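PDB 4BQ2: B-agarase from Saccharophagus degradans, which probably cleaves beta-1,4 linkages of agarose from chain ends, as an exo-acting beta-agarase of glycoside hydrolase family 50. Local coordinates for residues A[347-352]-A[357-362]; A[540-545]-A[550-555]. All coordinates share one frame; numbering follows the deposited sequence.

Contact 1 (A[347-352]-A[357-362]); sequences WLPDYD and NHYNYR
Tyr359, the first residue of strand 359-362, meets the irregular loop 347-352 at Leu348 and Pro349, and its side chain carries nearly all of the contact. CB itself stays clear of the loop; the first torsion sets CG beside the backbone N and anti to the carbonyl carbon (chi1 -80°), which lets the hydroxyl end of the ring reach Leu348 and Pro349. Contact with the loop begins at the far half of the ring. CE2 comes within 3.7 Å of Pro349 CG, an apolar touch against the pyrrolidine. At the tip, Tyr359 OH donates a hydrogen bond of 2.7 Å to Pro349 O. The carbonyl oxygen lies at the ring edge, in the ring plane, where a phenol hydrogen normally points. The hydroxyl in turn approaches in the carbonyl plane, on a lone pair, with a C=O...OH angle of 138°. Two carbons of the loop pack against the hydroxyl oxygen from the loop side: Leu348 CB stands 3.5 Å from Tyr359 OH and Pro349 CD 3.6 Å from it. The nitrogen of Pro349 is also close but has no hydrogen to offer. Tyr376, on the neighbouring strand 373-376, meets the Tyr359 ring edge-to-face and also touches Pro349, while Phe331 meets the same ring obliquely. Bond, pyrrolidine and aromatic neighbours together should limit the rotation of the phenol. The result is a side-chain-to-backbone tether at the start of an outermost strand of a small four-stranded antiparallel sheet, by which the loop leading into that strand is folded back onto it.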
# COMPACT_ATOMS: atom_id res chain seq x y z
N TRP A 347 10.81 24.23 -11.14
CA TRP A 347 11.76 24.93 -10.26
C TRP A 347 12.49 23.97 -9.37
O TRP A 347 11.86 23.18 -8.65
CB TRP A 347 11.02 25.95 -9.39
CG TRP A 347 11.90 26.68 -8.38
CD1 TRP A 347 12.60 27.83 -8.60
CD2 TRP A 347 12.15 26.32 -7.00
NE1 TRP A 347 13.27 28.22 -7.45
CE2 TRP A 347 13.01 27.31 -6.46
CE3 TRP A 347 11.72 25.27 -6.17
CZ2 TRP A 347 13.45 27.28 -5.12
CZ3 TRP A 347 12.16 25.23 -4.85
CH2 TRP A 347 13.01 26.23 -4.33
N LEU A 348 13.82 24.03 -9.40
CA LEU A 348 14.65 23.37 -8.38
C LEU A 348 15.71 24.38 -7.93
O LEU A 348 16.22 25.14 -8.76
CB LEU A 348 15.29 22.10 -8.92
CG LEU A 348 14.36 20.90 -9.17
CD1 LEU A 348 15.13 19.84 -9.94
CD2 LEU A 348 13.83 20.34 -7.85
N PRO A 349 16.00 24.44 -6.62
CA PRO A 349 16.91 25.48 -6.11
C PRO A 349 18.39 25.29 -6.43
O PRO A 349 18.87 24.16 -6.52
CB PRO A 349 16.68 25.42 -4.58
CG PRO A 349 16.22 24.01 -4.32
CD PRO A 349 15.35 23.69 -5.52
N ASP A 350 19.11 26.41 -6.63
CA ASP A 350 20.59 26.41 -6.67
C ASP A 350 21.13 26.10 -5.27
O ASP A 350 20.41 26.29 -4.30
CB ASP A 350 21.11 27.79 -7.11
CG ASP A 350 20.58 28.21 -8.48
OD1 ASP A 350 20.42 27.33 -9.37
OD2 ASP A 350 20.31 29.42 -8.67
N TYR A 351 22.40 25.66 -5.22
CA TYR A 351 23.14 25.31 -4.00
C TYR A 351 23.08 26.37 -2.91
O TYR A 351 23.12 26.04 -1.71
CB TYR A 351 24.62 25.04 -4.34
CG TYR A 351 25.42 26.30 -4.66
CD1 TYR A 351 25.00 27.18 -5.65
CD2 TYR A 351 26.60 26.59 -3.98
CE1 TYR A 351 25.71 28.31 -5.95
CE2 TYR A 351 27.32 27.74 -4.28
CZ TYR A 351 26.87 28.59 -5.27
OH TYR A 351 27.57 29.73 -5.59
N ASP A 352 23.00 27.62 -3.34
CA ASP A 352 23.02 28.80 -2.49
C ASP A 352 21.63 29.28 -2.05
O ASP A 352 21.54 30.18 -1.21
CB ASP A 352 23.79 29.94 -3.18
CG ASP A 352 23.18 30.33 -4.54
OD1 ASP A 352 21.97 30.10 -4.78
OD2 ASP A 352 23.93 30.90 -5.37
N ASN A 357 18.66 23.02 1.25
CA ASN A 357 18.84 21.92 2.21
C ASN A 357 17.75 20.83 2.08
O ASN A 357 17.79 19.82 2.79
CB ASN A 357 18.94 22.45 3.64
CG ASN A 357 17.69 23.19 4.06
OD1 ASN A 357 17.36 24.25 3.52
ND2 ASN A 357 16.98 22.61 5.02
N HIS A 358 16.80 21.00 1.17
CA HIS A 358 15.72 20.04 1.06
C HIS A 358 16.00 19.00 -0.02
O HIS A 358 15.15 18.15 -0.31
CB HIS A 358 14.35 20.74 0.97
CG HIS A 358 14.09 21.67 2.13
ND1 HIS A 358 13.69 21.22 3.37
CD2 HIS A 358 14.22 23.01 2.24
CE1 HIS A 358 13.57 22.25 4.19
NE2 HIS A 358 13.89 23.35 3.53
N TYR A 359 17.19 19.07 -0.60
CA TYR A 359 17.71 18.00 -1.45
C TYR A 359 17.97 16.73 -0.63
O TYR A 359 18.26 16.79 0.57
CB TYR A 359 18.98 18.42 -2.17
CG TYR A 359 18.71 19.28 -3.39
CD1 TYR A 359 18.10 18.75 -4.53
CD2 TYR A 359 19.11 20.63 -3.43
CE1 TYR A 359 17.86 19.53 -5.65
CE2 TYR A 359 18.87 21.41 -4.55
CZ TYR A 359 18.25 20.85 -5.65
OH TYR A 359 18.00 21.64 -6.77
N ASN A 360 17.85 15.59 -1.31
CA ASN A 360 18.05 14.27 -0.73
C ASN A 360 18.88 13.48 -1.74
O ASN A 360 18.99 13.87 -2.92
CB ASN A 360 16.68 13.60 -0.51
CG ASN A 360 16.78 12.19 0.09
OD1 ASN A 360 17.68 11.89 0.87
ND2 ASN A 360 15.83 11.33 -0.27
N TYR A 361 19.51 12.41 -1.27
CA TYR A 361 20.13 11.45 -2.19
C TYR A 361 19.78 10.03 -1.76
O TYR A 361 19.99 9.66 -0.60
CB TYR A 361 21.65 11.63 -2.26
CG TYR A 361 22.24 10.81 -3.38
CD1 TYR A 361 22.35 11.34 -4.68
CD2 TYR A 361 22.66 9.49 -3.17
CE1 TYR A 361 22.87 10.58 -5.71
CE2 TYR A 361 23.19 8.72 -4.21
CZ TYR A 361 23.28 9.27 -5.48
OH TYR A 361 23.79 8.52 -6.53
N ARG A 362 19.25 9.23 -2.68
CA ARG A 362 19.02 7.82 -2.37
C ARG A 362 20.04 6.94 -3.11
O ARG A 362 20.32 7.18 -4.27
CB ARG A 362 17.58 7.43 -2.70
CG ARG A 362 16.55 8.02 -1.73
CD ARG A 362 16.91 7.76 -0.26
NE ARG A 362 15.79 8.03 0.65
CZ ARG A 362 15.91 8.44 1.91
NH1 ARG A 362 17.11 8.68 2.45
NH2 ARG A 362 14.81 8.65 2.63

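Contact 2 (A[540-545]-A[550-555]); sequences NAWGLK and AEFDLG
Trp542 and Phe552 pack across the short connection between two neighbouring helices, one from helix 535-542 and the other from the single-turn helix 549-552. The two side chains cross at about a right angle. Phe552 CE1 touches the benzo part of the indole, 3.7 Å from Trp542 CZ3 and 3.8 Å from Trp542 CH2. The centres of the six-membered ring of Trp542 and the Phe552 ring are 5.8 Å apart with planes at 55°, an oblique pair in which Trp542 CZ3 lies at the edge of the phenyl ring, near its plane. Phe552 reaches this place with CG anti to the backbone N (chi1 171°). The indole NE1 is used away from the pair, in a hydrogen bond to Asp570, while Arg521 makes a cation-pi contact with Phe552. Where the two segments do not touch directly, a water bridges them: it donates to Lys545 O (2.7 Å) and to Glu551 OE1 (3.0 Å). That carboxylate oxygen also accepts from Ser547 N in the connecting loop. The aromatic touch is thus apolar, with the indole N-H satisfied by Asp570, and the polar link found between the segments is a water bridge.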
# COMPACT_ATOMS: atom_id res chain seq x y z
N ASN A 540 6.80 -42.51 -3.25
CA ASN A 540 5.43 -42.86 -3.56
C ASN A 540 4.49 -41.72 -3.27
O ASN A 540 3.49 -41.57 -3.95
CB ASN A 540 4.98 -44.12 -2.81
CG ASN A 540 5.32 -45.40 -3.55
OD1 ASN A 540 5.25 -45.47 -4.79
ND2 ASN A 540 5.67 -46.43 -2.80
N ALA A 541 4.79 -40.91 -2.26
CA ALA A 541 3.94 -39.75 -1.97
C ALA A 541 4.05 -38.69 -3.08
O ALA A 541 3.03 -38.10 -3.49
CB ALA A 541 4.25 -39.16 -0.59
N TRP A 542 5.25 -38.51 -3.61
CA TRP A 542 5.49 -37.45 -4.59
C TRP A 542 5.47 -37.94 -6.01
O TRP A 542 5.61 -37.15 -6.95
CB TRP A 542 6.82 -36.75 -4.31
CG TRP A 542 6.81 -35.91 -3.05
CD1 TRP A 542 5.88 -35.93 -2.05
CD2 TRP A 542 7.81 -34.96 -2.65
NE1 TRP A 542 6.23 -35.04 -1.07
CE2 TRP A 542 7.41 -34.43 -1.42
CE3 TRP A 542 9.01 -34.51 -3.23
CZ2 TRP A 542 8.17 -33.46 -0.73
CZ3 TRP A 542 9.77 -33.55 -2.55
CH2 TRP A 542 9.34 -33.03 -1.32
N GLY A 543 5.26 -39.25 -6.17
CA GLY A 543 5.30 -39.89 -7.48
C GLY A 543 6.69 -39.82 -8.11
O GLY A 543 6.80 -39.70 -9.31
N LEU A 544 7.74 -39.91 -7.30
CA LEU A 544 9.11 -39.76 -7.81
C LEU A 544 9.91 -41.07 -7.71
O LEU A 544 9.42 -42.07 -7.19
CB LEU A 544 9.85 -38.65 -7.04
CG LEU A 544 9.43 -37.18 -7.16
CD1 LEU A 544 10.29 -36.31 -6.26
CD2 LEU A 544 9.52 -36.69 -8.60
N LYS A 545 11.16 -41.05 -8.17
CA LYS A 545 12.02 -42.23 -8.16
C LYS A 545 13.42 -41.87 -7.70
O LYS A 545 14.42 -42.32 -8.28
CB LYS A 545 12.11 -42.84 -9.56
CG LYS A 545 10.80 -43.35 -10.14
CD LYS A 545 11.02 -43.85 -11.56
CE LYS A 545 11.76 -42.80 -12.39
NZ LYS A 545 12.78 -43.40 -13.31
N ALA A 550 20.12 -38.78 0.01
CA ALA A 550 21.24 -37.98 -0.45
C ALA A 550 20.95 -37.31 -1.80
O ALA A 550 21.30 -36.14 -2.00
CB ALA A 550 22.51 -38.81 -0.50
N GLU A 551 20.28 -38.03 -2.71
CA GLU A 551 19.81 -37.41 -3.96
C GLU A 551 18.70 -36.39 -3.68
O GLU A 551 18.64 -35.32 -4.30
CB GLU A 551 19.32 -38.45 -4.97
CG GLU A 551 19.10 -37.86 -6.36
CD GLU A 551 18.81 -38.90 -7.45
OE1 GLU A 551 18.21 -39.97 -7.16
OE2 GLU A 551 19.18 -38.64 -8.61
N PHE A 552 17.79 -36.73 -2.77
CA PHE A 552 16.76 -35.78 -2.37
C PHE A 552 17.42 -34.47 -1.89
O PHE A 552 16.97 -33.36 -2.25
CB PHE A 552 15.91 -36.37 -1.24
CG PHE A 552 14.97 -35.37 -0.65
CD1 PHE A 552 13.75 -35.12 -1.26
CD2 PHE A 552 15.33 -34.64 0.48
CE1 PHE A 552 12.88 -34.18 -0.73
CE2 PHE A 552 14.47 -33.69 1.01
CZ PHE A 552 13.24 -33.47 0.41
N ASP A 553 18.48 -34.60 -1.10
CA ASP A 553 19.19 -33.44 -0.54
C ASP A 553 20.06 -32.65 -1.51
O ASP A 553 20.74 -31.69 -1.10
CB ASP A 553 19.99 -33.83 0.70
CG ASP A 553 19.09 -34.06 1.92
OD1 ASP A 553 17.97 -33.48 1.98
OD2 ASP A 553 19.51 -34.81 2.83
N LEU A 554 20.03 -33.03 -2.79
CA LEU A 554 20.64 -32.22 -3.85
C LEU A 554 19.69 -31.15 -4.37
O LEU A 554 20.10 -30.27 -5.11
CB LEU A 554 21.05 -33.09 -5.06
CG LEU A 554 22.04 -34.23 -4.84
CD1 LEU A 554 22.06 -35.10 -6.10
CD2 LEU A 554 23.43 -33.71 -4.49
N GLY A 555 18.42 -31.23 -3.98
CA GLY A 555 17.41 -30.36 -4.54
C GLY A 555 16.53 -31.13 -5.51
O GLY A 555 17.02 -31.89 -6.34
O HOH W 1 16.67 -41.30 -9.33

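How the contacts relate
Contact 1 and contact 2 lie far apart, with centres 58 Å from each other and nearest atoms about 37 Å apart, and they share no helix or strand. Each joins pieces of chain separated by only four residues, and in each the touching residues are mostly or wholly buried, although contact 2 is farther from the centre of the chain. Contact 1 fastens a loop to an outermost strand of a small sheet through a direct hydrogen bond to a backbone carbonyl. Contact 2 links two neighbouring short helices within the beta-galactosidase-like family region by oblique aromatic packing, leaving the polar connection to water. An aromatic residue is central in both, but only in contact 1 does it donate a hydrogen bond across the contact.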